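Local structure of extracellular solute-binding protein, family 5 (Chelativorans sp., 6WM6) at residues P221-S226 and V236-W241; P79-A84 and P215-G220; G243-Y248 and T556-L561; G47-F52 and L249-F254; A121-G126 and P192-E197. The protein binds EDTA and related aminopolycarboxylates in the periplasm, probably to deliver them to an ABC transporter for uptake. One frame throughout, in Å; residues are numbered along the deposited sequence.

Interaction 1 of 5, residues P221-S226 and V236-W241; sequences PYMVES and VPNPKW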
# COMPACT_ATOMS: atom_id res chain seq x y z
N PRO A 221 -5.82 -21.66 -3.23
CA PRO A 221 -6.98 -22.29 -3.87
C PRO A 221 -6.84 -22.45 -5.37
O PRO A 221 -7.51 -23.32 -5.94
CB PRO A 221 -8.15 -21.34 -3.51
CG PRO A 221 -7.47 -20.02 -3.22
CD PRO A 221 -6.18 -20.40 -2.54
N TYR A 222 -5.99 -21.65 -6.01
CA TYR A 222 -5.82 -21.66 -7.46
C TYR A 222 -4.34 -21.87 -7.81
O TYR A 222 -3.46 -21.73 -6.96
CB TYR A 222 -6.36 -20.35 -8.08
CG TYR A 222 -7.88 -20.27 -8.03
CD1 TYR A 222 -8.66 -20.88 -8.99
CD2 TYR A 222 -8.52 -19.57 -7.02
CE1 TYR A 222 -10.02 -20.84 -8.94
CE2 TYR A 222 -9.91 -19.50 -6.97
CZ TYR A 222 -10.65 -20.15 -7.93
OH TYR A 222 -12.03 -20.13 -7.90
N MET A 223 -4.09 -22.21 -9.07
CA MET A 223 -2.74 -22.36 -9.58
C MET A 223 -2.72 -21.92 -11.03
O MET A 223 -3.73 -21.99 -11.70
CB MET A 223 -2.26 -23.81 -9.41
CG MET A 223 -2.98 -24.83 -10.27
SD MET A 223 -2.65 -26.53 -9.73
CE MET A 223 -0.87 -26.59 -9.73
N VAL A 224 -1.55 -21.50 -11.51
CA VAL A 224 -1.45 -20.99 -12.87
C VAL A 224 -1.50 -22.13 -13.87
O VAL A 224 -0.71 -23.09 -13.79
CB VAL A 224 -0.18 -20.14 -13.04
CG1 VAL A 224 -0.07 -19.64 -14.50
CG2 VAL A 224 -0.18 -18.98 -12.09
N GLU A 225 -2.43 -22.05 -14.82
CA GLU A 225 -2.49 -22.93 -15.98
C GLU A 225 -1.66 -22.40 -17.14
O GLU A 225 -0.98 -23.19 -17.80
CB GLU A 225 -3.95 -23.11 -16.42
CG GLU A 225 -4.13 -24.04 -17.61
CD GLU A 225 -5.58 -24.16 -18.05
OE1 GLU A 225 -6.15 -23.17 -18.56
OE2 GLU A 225 -6.17 -25.25 -17.86
N SER A 226 -1.72 -21.09 -17.42
CA SER A 226 -0.96 -20.51 -18.51
C SER A 226 -0.77 -19.02 -18.28
O SER A 226 -1.51 -18.38 -17.53
CB SER A 226 -1.65 -20.73 -19.87
OG SER A 226 -2.88 -20.03 -19.91
N VAL A 236 -6.46 -22.04 -12.55
CA VAL A 236 -7.45 -23.11 -12.38
C VAL A 236 -7.37 -23.57 -10.94
O VAL A 236 -6.39 -23.28 -10.24
CB VAL A 236 -7.17 -24.29 -13.36
CG1 VAL A 236 -7.37 -23.83 -14.80
CG2 VAL A 236 -5.76 -24.86 -13.13
N PRO A 237 -8.37 -24.32 -10.47
CA PRO A 237 -8.31 -24.82 -9.09
C PRO A 237 -7.05 -25.63 -8.84
O PRO A 237 -6.59 -26.39 -9.70
CB PRO A 237 -9.55 -25.71 -8.96
CG PRO A 237 -10.50 -25.12 -9.97
CD PRO A 237 -9.66 -24.66 -11.12
N ASN A 238 -6.51 -25.47 -7.65
CA ASN A 238 -5.49 -26.36 -7.11
C ASN A 238 -6.19 -27.59 -6.55
O ASN A 238 -6.90 -27.47 -5.54
CB ASN A 238 -4.71 -25.59 -6.04
CG ASN A 238 -3.76 -26.47 -5.26
OD1 ASN A 238 -3.57 -27.67 -5.56
ND2 ASN A 238 -3.14 -25.88 -4.25
N PRO A 239 -6.03 -28.77 -7.17
CA PRO A 239 -6.76 -29.95 -6.70
C PRO A 239 -6.39 -30.37 -5.29
O PRO A 239 -7.15 -31.14 -4.68
CB PRO A 239 -6.37 -31.04 -7.70
CG PRO A 239 -5.68 -30.38 -8.82
CD PRO A 239 -5.23 -29.02 -8.38
N LYS A 240 -5.26 -29.91 -4.77
CA LYS A 240 -4.83 -30.24 -3.42
C LYS A 240 -5.07 -29.08 -2.44
O LYS A 240 -4.53 -29.08 -1.33
CB LYS A 240 -3.37 -30.67 -3.41
CG LYS A 240 -3.10 -31.94 -4.19
CD LYS A 240 -1.73 -32.51 -3.86
CE LYS A 240 -1.36 -33.72 -4.71
NZ LYS A 240 -2.29 -34.86 -4.50
N TRP A 241 -5.89 -28.09 -2.81
CA TRP A 241 -6.25 -27.06 -1.86
C TRP A 241 -6.85 -27.67 -0.60
O TRP A 241 -7.73 -28.54 -0.66
CB TRP A 241 -7.24 -26.08 -2.51
CG TRP A 241 -7.87 -25.07 -1.59
CD1 TRP A 241 -9.21 -24.84 -1.44
CD2 TRP A 241 -7.21 -24.12 -0.73
NE1 TRP A 241 -9.42 -23.83 -0.55
CE2 TRP A 241 -8.21 -23.35 -0.10
CE3 TRP A 241 -5.86 -23.84 -0.42
CZ2 TRP A 241 -7.92 -22.35 0.82
CZ3 TRP A 241 -5.58 -22.85 0.51
CH2 TRP A 241 -6.61 -22.11 1.10
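Strands 222-228 and 232-237 form a beta hairpin, and strand 232-237 runs on into a type I turn, Asn238-Trp241, in which Asn238 OD1 accepts from Lys240 N, an Asx turn. Met223 and Val236, next to the non-hydrogen-bonded pair Tyr222-Pro237, make a hydrogen-bonded antiparallel pair, with Met223 N 2.8 Å from Val236 O, and their side chains share one face. Met223 CG takes the crowded position between backbone N and carbonyl carbon (chi1 67°), and the bent chain crosses Pro239 at about a right angle, SD to CD 3.8 Å. Tyr222 diverges from Pro237 and sends its hydroxyl to Leu249 N. Trp241 lies alongside Pro221, pointing the same way; Pro221 CA makes a CH-pi contact 3.8 Å from the centroid of the five-membered indole ring. An alanine here, lacking the indole and its N-H bond to Lys245 O, would probably leave the packing on Pro221 looser. Asn238 N reaches Pro221 O at 2.9 Å, almost straight, from 41° above the carbonyl plane.

Interaction 2 of 5, residues P79-A84 and P215-G220; sequences PIVPSA and PAWSGG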
# COMPACT_ATOMS: atom_id res chain seq x y z
N PRO A 79 -3.78 -15.72 -4.88
CA PRO A 79 -4.47 -17.02 -4.97
C PRO A 79 -3.56 -18.23 -4.89
O PRO A 79 -4.09 -19.33 -4.74
CB PRO A 79 -5.18 -16.96 -6.32
CG PRO A 79 -5.31 -15.48 -6.60
CD PRO A 79 -4.02 -14.89 -6.07
N ILE A 80 -2.24 -18.06 -5.01
CA ILE A 80 -1.32 -19.19 -5.01
C ILE A 80 -0.37 -19.19 -3.82
O ILE A 80 0.24 -20.24 -3.52
CB ILE A 80 -0.54 -19.31 -6.33
CG1 ILE A 80 0.63 -18.34 -6.38
CG2 ILE A 80 -1.46 -19.09 -7.52
CD1 ILE A 80 1.54 -18.56 -7.58
N VAL A 81 -0.19 -18.08 -3.12
CA VAL A 81 0.82 -17.96 -2.06
C VAL A 81 0.11 -18.04 -0.71
O VAL A 81 -0.83 -17.26 -0.47
CB VAL A 81 1.57 -16.63 -2.20
CG1 VAL A 81 2.48 -16.41 -0.99
CG2 VAL A 81 2.38 -16.60 -3.47
N PRO A 82 0.51 -18.93 0.19
CA PRO A 82 -0.11 -18.97 1.52
C PRO A 82 0.48 -17.91 2.43
O PRO A 82 1.65 -17.54 2.30
CB PRO A 82 0.20 -20.39 2.02
CG PRO A 82 1.35 -20.86 1.23
CD PRO A 82 1.48 -20.03 -0.01
N SER A 83 -0.35 -17.42 3.36
CA SER A 83 -0.01 -16.32 4.25
C SER A 83 -0.29 -16.73 5.68
O SER A 83 -1.33 -17.32 5.97
CB SER A 83 -0.86 -15.06 3.94
OG SER A 83 -0.74 -14.67 2.57
N ALA A 84 0.58 -16.35 6.63
CA ALA A 84 0.30 -16.62 8.03
C ALA A 84 -0.90 -15.82 8.53
O ALA A 84 -1.79 -16.37 9.19
CB ALA A 84 1.54 -16.35 8.90
N PRO A 215 4.96 -19.32 -11.99
CA PRO A 215 4.95 -20.37 -10.96
C PRO A 215 4.09 -21.55 -11.41
O PRO A 215 2.95 -21.37 -11.82
CB PRO A 215 4.35 -19.67 -9.73
CG PRO A 215 3.62 -18.46 -10.30
CD PRO A 215 4.38 -18.05 -11.51
N ALA A 216 4.66 -22.75 -11.29
CA ALA A 216 3.94 -23.99 -11.56
C ALA A 216 3.30 -24.57 -10.30
O ALA A 216 2.44 -25.45 -10.40
CB ALA A 216 4.88 -25.03 -12.17
N TRP A 217 3.65 -24.04 -9.14
CA TRP A 217 3.24 -24.53 -7.83
C TRP A 217 2.18 -23.62 -7.23
O TRP A 217 1.93 -22.51 -7.69
CB TRP A 217 4.48 -24.54 -6.91
CG TRP A 217 5.22 -23.23 -6.96
CD1 TRP A 217 6.30 -22.93 -7.74
CD2 TRP A 217 4.90 -22.02 -6.26
NE1 TRP A 217 6.67 -21.63 -7.57
CE2 TRP A 217 5.84 -21.04 -6.65
CE3 TRP A 217 3.93 -21.68 -5.32
CZ2 TRP A 217 5.81 -19.74 -6.15
CZ3 TRP A 217 3.91 -20.37 -4.81
CH2 TRP A 217 4.85 -19.43 -5.23
N SER A 218 1.55 -24.12 -6.17
CA SER A 218 0.61 -23.32 -5.41
C SER A 218 0.47 -23.87 -4.00
O SER A 218 0.56 -25.07 -3.78
CB SER A 218 -0.77 -23.34 -6.08
OG SER A 218 -1.71 -22.68 -5.25
N GLY A 219 0.22 -22.96 -3.05
CA GLY A 219 -0.22 -23.33 -1.72
C GLY A 219 -1.57 -22.73 -1.39
O GLY A 219 -1.94 -22.59 -0.21
N GLY A 220 -2.31 -22.35 -2.43
CA GLY A 220 -3.59 -21.67 -2.28
C GLY A 220 -4.68 -22.34 -3.08
O GLY A 220 -4.52 -23.44 -3.61
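Ile80 is the bump of this buried contact between two loops, and Pro215, Trp217 and Ser218 form the hollow that takes it. Its CG1 sits in the crowded position between backbone N and carbonyl carbon, which carries CD1 into the corner where Pro215 meets the indole. There CD1 is only 3.4 Å from Pro215 CG, tighter than ordinary van der Waals contact, and it also rests over one ring face of Trp217, 4.1 Å from CZ3. Pro215 CB covers that same face nearer the pyrrole side, while Val81 CG2 comes up to the ring edge at CH2. On the other flank the bareness of two glycines lets the backbones close up. A beta carbon on Gly219 would fall 2.8 Å from Pro82 CG, and one on Gly220 would clash with Pro79 O. The single hydrogen bond between the loops, Gly219 N to Ile80 O at 2.8 Å, lies in the carbonyl plane. Ser218 OG accepts from Gly220 N, an ST turn, and is also bonded to Tyr222 O. The contact thus ties the loop between helix 71-77 and strand 85-87 to the one joining helix 202-212 to strand 222-228.

Interaction 3 of 5, residues G243-Y248 and T556-L561; sequences GEKGPY and TAEWGL. With EDO (1,2-ethanediol), chain G.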
# COMPACT_ATOMS: atom_id res chain seq x y z
N GLY A 243 -8.01 -25.77 2.20
CA GLY A 243 -8.78 -24.84 3.00
C GLY A 243 -10.24 -25.21 3.12
O GLY A 243 -10.76 -26.07 2.42
N GLU A 244 -10.90 -24.47 4.01
CA GLU A 244 -12.29 -24.77 4.36
C GLU A 244 -13.25 -24.47 3.21
O GLU A 244 -14.21 -25.21 3.00
CB GLU A 244 -12.67 -23.95 5.60
CG GLU A 244 -14.12 -24.08 6.06
CD GLU A 244 -14.39 -25.40 6.77
OE1 GLU A 244 -13.48 -26.25 6.83
OE2 GLU A 244 -15.52 -25.58 7.27
N LYS A 245 -13.00 -23.39 2.47
CA LYS A 245 -13.92 -22.95 1.43
C LYS A 245 -13.28 -23.00 0.06
O LYS A 245 -12.08 -22.71 -0.08
CB LYS A 245 -14.40 -21.52 1.71
CG LYS A 245 -15.20 -21.38 3.01
CD LYS A 245 -15.55 -19.94 3.31
CE LYS A 245 -16.45 -19.83 4.53
NZ LYS A 245 -16.89 -18.43 4.76
N GLY A 246 -14.08 -23.35 -0.95
CA GLY A 246 -13.69 -23.18 -2.33
C GLY A 246 -12.63 -24.16 -2.78
O GLY A 246 -12.33 -25.16 -2.11
N PRO A 247 -12.06 -23.92 -3.96
CA PRO A 247 -12.45 -22.84 -4.87
C PRO A 247 -13.76 -23.16 -5.59
O PRO A 247 -14.15 -24.33 -5.69
CB PRO A 247 -11.30 -22.84 -5.89
CG PRO A 247 -10.86 -24.24 -5.94
CD PRO A 247 -10.99 -24.76 -4.53
N TYR A 248 -14.45 -22.14 -6.06
CA TYR A 248 -15.72 -22.33 -6.75
C TYR A 248 -15.66 -22.20 -8.26
O TYR A 248 -16.59 -22.66 -8.93
CB TYR A 248 -16.75 -21.31 -6.23
CG TYR A 248 -17.14 -21.51 -4.80
CD1 TYR A 248 -16.41 -20.95 -3.76
CD2 TYR A 248 -18.26 -22.27 -4.46
CE1 TYR A 248 -16.78 -21.14 -2.44
CE2 TYR A 248 -18.63 -22.45 -3.14
CZ TYR A 248 -17.88 -21.88 -2.14
OH TYR A 248 -18.23 -22.05 -0.81
N THR A 556 -9.92 -15.07 -2.61
CA THR A 556 -10.38 -15.68 -3.85
C THR A 556 -10.93 -17.08 -3.67
O THR A 556 -11.74 -17.52 -4.50
CB THR A 556 -9.32 -15.71 -4.97
OG1 THR A 556 -8.23 -16.58 -4.63
CG2 THR A 556 -8.83 -14.31 -5.32
N ALA A 557 -10.56 -17.80 -2.61
CA ALA A 557 -11.18 -19.10 -2.37
C ALA A 557 -12.69 -19.01 -2.28
O ALA A 557 -13.37 -20.02 -2.53
CB ALA A 557 -10.65 -19.73 -1.08
N GLU A 558 -13.22 -17.84 -1.92
CA GLU A 558 -14.64 -17.67 -1.70
C GLU A 558 -15.38 -17.12 -2.91
O GLU A 558 -16.61 -17.14 -2.92
CB GLU A 558 -14.87 -16.76 -0.50
CG GLU A 558 -14.32 -17.34 0.82
CD GLU A 558 -14.04 -16.33 1.93
OE1 GLU A 558 -14.50 -15.16 1.87
OE2 GLU A 558 -13.34 -16.71 2.89
N TRP A 559 -14.67 -16.63 -3.92
CA TRP A 559 -15.32 -16.02 -5.07
C TRP A 559 -16.07 -17.06 -5.88
O TRP A 559 -15.58 -18.17 -6.13
CB TRP A 559 -14.28 -15.40 -5.99
CG TRP A 559 -13.56 -14.18 -5.49
CD1 TRP A 559 -13.64 -13.62 -4.24
CD2 TRP A 559 -12.64 -13.39 -6.23
NE1 TRP A 559 -12.82 -12.53 -4.18
CE2 TRP A 559 -12.19 -12.36 -5.38
CE3 TRP A 559 -12.15 -13.45 -7.53
CZ2 TRP A 559 -11.27 -11.41 -5.79
CZ3 TRP A 559 -11.25 -12.50 -7.95
CH2 TRP A 559 -10.81 -11.48 -7.08
N GLY A 560 -17.24 -16.68 -6.37
CA GLY A 560 -17.98 -17.57 -7.26
C GLY A 560 -19.17 -16.85 -7.85
O GLY A 560 -19.51 -15.75 -7.41
N LEU A 561 -19.81 -17.51 -8.81
CA LEU A 561 -20.96 -16.93 -9.48
C LEU A 561 -22.26 -17.41 -8.84
O LEU A 561 -22.41 -18.59 -8.51
CB LEU A 561 -20.96 -17.34 -10.96
CG LEU A 561 -19.79 -16.74 -11.73
CD1 LEU A 561 -19.66 -17.42 -13.09
CD2 LEU A 561 -19.96 -15.26 -11.93
C1 EDO G . -6.43 -15.74 -1.28
O1 EDO G . -6.86 -15.27 -2.55
C2 EDO G . -6.99 -17.14 -1.00
O2 EDO G . -8.42 -17.13 -0.74
O HOH W 1 -13.31 -19.41 -5.70
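From Lys245 onward the loop 243-248 runs along the end of a 3-10 segment, 556-558, and the short strand after it. Lys245 stretches out fully and crosses Glu558 obliquely, so that its CD lies 3.8 Å from Glu558 CG. Lys245 NZ and Glu558 OE2 stay 4.4 Å apart, too far for a salt bridge, and Glu558 OE1 is bonded to Asn555. Lys245 O also backs onto the methyl group of Ala557. At Gly246 the backbone presses in closely: CA makes a CH...O contact of 3.2 Å with Ala557 O, where a beta carbon would collide with that same oxygen, and phi is positive. A cis peptide then turns the chain into Pro247. Tyr248 follows, its CB 3.4 Å from Trp559 O and its ring edge presented to Ala557 O, with CD1 nearest. A bound water near the plane of this ring accepts from Tyr248 N at 3.0 Å and lies within hydrogen-bonding distance of Thr556 O and Trp559 O, bridging the two backbones. On the far flank an ethanediol, most likely carried in from the crystallisation solution, accepts from Thr556 N, Thr556 OG1 and Ala557 N. Thus the link between strands 232-237 and 251-256 is laid against the C-terminal part of the chain, where strand 560-561 pairs with strand 540-541; Pro247 packs on Tyr222 of strand 222-228.

Interaction 4 of 5, residues G47-F52 and L249-F254; sequences GGEVTF and LDKLKF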
# COMPACT_ATOMS: atom_id res chain seq x y z
N GLY A 47 -18.50 -23.77 -10.48
CA GLY A 47 -18.11 -23.69 -11.87
C GLY A 47 -18.14 -22.26 -12.40
O GLY A 47 -18.47 -21.30 -11.70
N GLY A 48 -17.78 -22.14 -13.66
CA GLY A 48 -17.75 -20.85 -14.31
C GLY A 48 -16.39 -20.20 -14.27
O GLY A 48 -15.39 -20.79 -13.85
N GLU A 49 -16.35 -18.95 -14.73
CA GLU A 49 -15.09 -18.22 -14.82
C GLU A 49 -15.32 -16.76 -14.45
O GLU A 49 -16.41 -16.22 -14.66
CB GLU A 49 -14.48 -18.28 -16.22
CG GLU A 49 -14.30 -19.69 -16.78
CD GLU A 49 -13.45 -19.72 -18.04
OE1 GLU A 49 -13.08 -18.63 -18.52
OE2 GLU A 49 -13.17 -20.83 -18.54
N VAL A 50 -14.28 -16.13 -13.90
CA VAL A 50 -14.26 -14.70 -13.62
C VAL A 50 -12.95 -14.15 -14.18
O VAL A 50 -11.89 -14.76 -14.01
CB VAL A 50 -14.35 -14.42 -12.11
CG1 VAL A 50 -13.95 -12.96 -11.78
CG2 VAL A 50 -15.74 -14.74 -11.60
N THR A 51 -13.04 -12.99 -14.84
CA THR A 51 -11.88 -12.28 -15.35
C THR A 51 -11.76 -10.93 -14.67
O THR A 51 -12.71 -10.14 -14.67
CB THR A 51 -11.96 -12.12 -16.86
OG1 THR A 51 -12.00 -13.42 -17.48
CG2 THR A 51 -10.76 -11.39 -17.39
N PHE A 52 -10.58 -10.67 -14.11
CA PHE A 52 -10.27 -9.46 -13.33
C PHE A 52 -9.19 -8.69 -14.08
O PHE A 52 -8.12 -9.24 -14.37
CB PHE A 52 -9.78 -9.94 -11.96
CG PHE A 52 -9.58 -8.87 -10.91
CD1 PHE A 52 -8.64 -7.87 -11.06
CD2 PHE A 52 -10.30 -8.91 -9.72
CE1 PHE A 52 -8.46 -6.91 -10.06
CE2 PHE A 52 -10.10 -7.97 -8.73
CZ PHE A 52 -9.19 -6.97 -8.90
N LEU A 249 -14.62 -21.60 -8.82
CA LEU A 249 -14.56 -21.32 -10.25
C LEU A 249 -13.74 -22.37 -10.98
O LEU A 249 -12.78 -22.93 -10.45
CB LEU A 249 -13.94 -19.95 -10.51
CG LEU A 249 -14.69 -18.76 -9.91
CD1 LEU A 249 -13.80 -17.54 -9.91
CD2 LEU A 249 -15.97 -18.51 -10.68
N ASP A 250 -14.12 -22.62 -12.23
CA ASP A 250 -13.30 -23.46 -13.10
C ASP A 250 -12.06 -22.72 -13.56
O ASP A 250 -11.01 -23.34 -13.73
CB ASP A 250 -14.11 -23.90 -14.32
CG ASP A 250 -15.24 -24.84 -13.96
OD1 ASP A 250 -15.01 -25.76 -13.16
OD2 ASP A 250 -16.35 -24.65 -14.48
N LYS A 251 -12.16 -21.41 -13.79
CA LYS A 251 -11.01 -20.60 -14.12
C LYS A 251 -11.15 -19.22 -13.50
O LYS A 251 -12.25 -18.65 -13.44
CB LYS A 251 -10.79 -20.44 -15.64
CG LYS A 251 -10.64 -21.77 -16.36
CD LYS A 251 -9.90 -21.62 -17.68
CE LYS A 251 -9.85 -22.95 -18.42
NZ LYS A 251 -8.98 -22.89 -19.63
N LEU A 252 -10.03 -18.69 -13.03
CA LEU A 252 -9.88 -17.32 -12.56
C LEU A 252 -8.80 -16.69 -13.43
O LEU A 252 -7.68 -17.22 -13.52
CB LEU A 252 -9.46 -17.30 -11.09
CG LEU A 252 -9.08 -15.92 -10.54
CD1 LEU A 252 -10.26 -14.96 -10.63
CD2 LEU A 252 -8.61 -16.09 -9.09
N LYS A 253 -9.14 -15.61 -14.12
CA LYS A 253 -8.25 -15.01 -15.10
C LYS A 253 -7.96 -13.57 -14.71
O LYS A 253 -8.84 -12.86 -14.21
CB LYS A 253 -8.90 -15.04 -16.50
CG LYS A 253 -8.98 -16.44 -17.08
CD LYS A 253 -9.82 -16.50 -18.34
CE LYS A 253 -9.72 -17.89 -18.94
NZ LYS A 253 -10.62 -18.02 -20.12
N PHE A 254 -6.72 -13.14 -14.96
CA PHE A 254 -6.32 -11.74 -14.82
C PHE A 254 -5.93 -11.24 -16.19
O PHE A 254 -4.96 -11.75 -16.79
CB PHE A 254 -5.19 -11.62 -13.80
CG PHE A 254 -5.60 -12.00 -12.41
CD1 PHE A 254 -6.31 -11.10 -11.62
CD2 PHE A 254 -5.29 -13.24 -11.91
CE1 PHE A 254 -6.69 -11.44 -10.35
CE2 PHE A 254 -5.67 -13.59 -10.60
CZ PHE A 254 -6.36 -12.70 -9.84
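Backbone bonding sets the frame: strands 49-54 and 251-256 run parallel, their short segments 13° apart. Lys253 bonds to the neighbouring strand through both its backbone groups, its N 2.9 Å from Val50 O and its O 2.8 Å from Phe52 N, while Val50 N makes a longer bond of 3.3 Å to Lys251 O. Where the strands begin, Gly48 O takes two donors, Asp250 N at 2.8 Å and Lys251 N at 3.3 Å. Asp250 OD2 in turn accepts from Gly48 N at 3.0 Å, the N-H coming in well out of the carboxylate plane. The charged contacts lie on the face shared by Glu49, Thr51, Lys251 and Lys253. Glu49 runs alongside the aliphatic part of Lys251, whose NZ is salt-bridged to Glu225, and uses the syn lone pair of OE1 to bind Lys253 NZ at 3.0 Å. An alanine here, without the carboxylate, would probably leave Lys253 NZ less firmly placed and the Lys251 methylenes less well covered. Apolar contacts fill the other face. Leu249 CD1 leans on Val50 CG2, and Phe254 CD1 lies 3.7 Å from Phe52 CB with the two rings oblique; Trp559 packs on Phe52 and Leu252. The sheet order 49-54, 251-256, 232-237, 222-228, pairing an N-terminal strand with one about 200 residues on, is consistent with the discontinuous domains of family 5 solute-binding proteins.

Interaction 5 of 5, residues A121-G126 and P192-E197; sequences AVWSDG and PAHLAE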
# COMPACT_ATOMS: atom_id res chain seq x y z
N ALA A 121 -2.11 -28.90 5.63
CA ALA A 121 -1.59 -27.87 4.74
C ALA A 121 -0.44 -28.45 3.90
O ALA A 121 0.58 -28.90 4.43
CB ALA A 121 -1.10 -26.67 5.53
N VAL A 122 -0.64 -28.44 2.58
CA VAL A 122 0.28 -29.02 1.62
C VAL A 122 0.43 -28.09 0.42
O VAL A 122 -0.48 -27.31 0.09
CB VAL A 122 -0.19 -30.42 1.14
CG1 VAL A 122 -0.28 -31.40 2.30
CG2 VAL A 122 -1.52 -30.32 0.38
N TRP A 123 1.57 -28.21 -0.25
CA TRP A 123 1.76 -27.61 -1.57
C TRP A 123 1.02 -28.44 -2.61
O TRP A 123 0.59 -29.56 -2.35
CB TRP A 123 3.26 -27.50 -1.88
CG TRP A 123 4.01 -26.61 -0.95
CD1 TRP A 123 4.83 -26.98 0.08
CD2 TRP A 123 4.00 -25.17 -0.95
NE1 TRP A 123 5.34 -25.88 0.71
CE2 TRP A 123 4.85 -24.75 0.10
CE3 TRP A 123 3.36 -24.21 -1.74
CZ2 TRP A 123 5.06 -23.41 0.40
CZ3 TRP A 123 3.58 -22.88 -1.46
CH2 TRP A 123 4.40 -22.49 -0.39
N SER A 124 0.92 -27.89 -3.82
CA SER A 124 0.11 -28.51 -4.87
C SER A 124 0.67 -29.83 -5.37
O SER A 124 -0.05 -30.55 -6.07
CB SER A 124 -0.06 -27.53 -6.03
OG SER A 124 1.20 -27.03 -6.44
N ASP A 125 1.90 -30.14 -5.05
CA ASP A 125 2.50 -31.44 -5.38
C ASP A 125 2.37 -32.44 -4.23
O ASP A 125 2.94 -33.54 -4.31
CB ASP A 125 3.96 -31.26 -5.79
CG ASP A 125 4.81 -30.55 -4.73
OD1 ASP A 125 4.33 -30.32 -3.59
OD2 ASP A 125 5.99 -30.22 -5.04
N GLY A 126 1.62 -32.10 -3.18
CA GLY A 126 1.41 -32.96 -2.05
C GLY A 126 2.45 -32.87 -0.95
O GLY A 126 2.27 -33.47 0.12
N PRO A 192 7.61 -22.24 -1.83
CA PRO A 192 7.94 -23.66 -1.61
C PRO A 192 9.45 -23.91 -1.56
O PRO A 192 10.13 -24.00 -2.60
CB PRO A 192 7.27 -24.36 -2.79
CG PRO A 192 7.25 -23.31 -3.87
CD PRO A 192 6.96 -22.02 -3.14
N ALA A 193 9.96 -24.10 -0.34
CA ALA A 193 11.39 -24.28 -0.15
C ALA A 193 11.91 -25.51 -0.87
O ALA A 193 13.02 -25.49 -1.41
CB ALA A 193 11.70 -24.39 1.35
N HIS A 194 11.13 -26.59 -0.92
CA HIS A 194 11.60 -27.81 -1.55
C HIS A 194 11.76 -27.66 -3.05
O HIS A 194 12.54 -28.41 -3.65
CB HIS A 194 10.68 -28.99 -1.22
CG HIS A 194 9.33 -28.91 -1.85
ND1 HIS A 194 8.33 -28.10 -1.37
CD2 HIS A 194 8.81 -29.58 -2.90
CE1 HIS A 194 7.26 -28.25 -2.12
NE2 HIS A 194 7.52 -29.14 -3.05
N LEU A 195 11.05 -26.73 -3.67
CA LEU A 195 11.25 -26.43 -5.08
C LEU A 195 12.37 -25.42 -5.27
O LEU A 195 13.22 -25.59 -6.15
CB LEU A 195 9.95 -25.95 -5.73
CG LEU A 195 8.80 -26.94 -5.60
CD1 LEU A 195 7.51 -26.41 -6.20
CD2 LEU A 195 9.15 -28.26 -6.27
N ALA A 196 12.43 -24.37 -4.44
CA ALA A 196 13.50 -23.40 -4.57
C ALA A 196 14.86 -24.06 -4.47
O ALA A 196 15.81 -23.66 -5.17
CB ALA A 196 13.35 -22.31 -3.51
N GLU A 197 15.00 -25.07 -3.62
CA GLU A 197 16.32 -25.67 -3.41
C GLU A 197 16.82 -26.42 -4.63
O GLU A 197 18.02 -26.73 -4.68
CB GLU A 197 16.33 -26.55 -2.16
CG GLU A 197 15.61 -27.86 -2.26
CD GLU A 197 15.61 -28.61 -0.94
OE1 GLU A 197 14.90 -29.63 -0.82
OE2 GLU A 197 16.33 -28.17 -0.01
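A type I turn at Trp123-Gly126 faces the short helix that begins at Ala193, with Pro192 at the N-cap position and its CA 7.3 Å from Trp123 CA, so side chains span the gap. Trp123 and Pro192 cross at about a right angle, and the proline lies over one indole face. Its CB stands above the centre of the six-membered ring, 3.8 Å from the centroid in a CH-pi contact, while Pro192 CD lies 3.8 Å from Trp123 CH2. At the pyrrole end, Trp123 CD1 meets the edge of His194 at CE1, 3.5 Å away, the rings being oblique to one another. Asp125 and His194 both carry CG in the crowded position between backbone N and carbonyl carbon (chi1 56° and 69°) and meet tip to tip. His194 NE2 donates to Asp125 OD2 over 2.7 Å, nearly straight and in the imidazole plane, and OD2 uses its syn lone pair. The carboxylate is likely to make the imidazole more basic; it is itself held by Val127 N, bonded to OD1. Leu195 CG covers one face of the His194 ring. Asp133 of helix 131-141 binds both sides of the contact, Trp123 NE1 through OD2 and Ala193 N through OD1. The loop between strand 111-117 and helix 131-141 thus lies against the short helix 193-196, which itself packs on helix 202-212 through Leu195 and Phe209.

How the interactions relate
Interaction 2 is the most buried, and there apolar shape dominates; the other four are partly buried and add charge, water or an imidazole-carboxylate bond. Interactions 1 and 4 build the same mixed sheet, antiparallel and parallel respectively, and meet through the Glu225-Lys251 salt bridge. Interaction 3, with no direct hydrogen bond between its segments, lies beside both, along the loop that joins their strands. Interaction 2 touches interaction 1 through Gly220 O and Asn238 ND2, and touches interaction 5 through Ser218 N and Ser124 OG. Interaction 5 stands apart from interactions 3 and 4, with centres about 22 and 24 Å away.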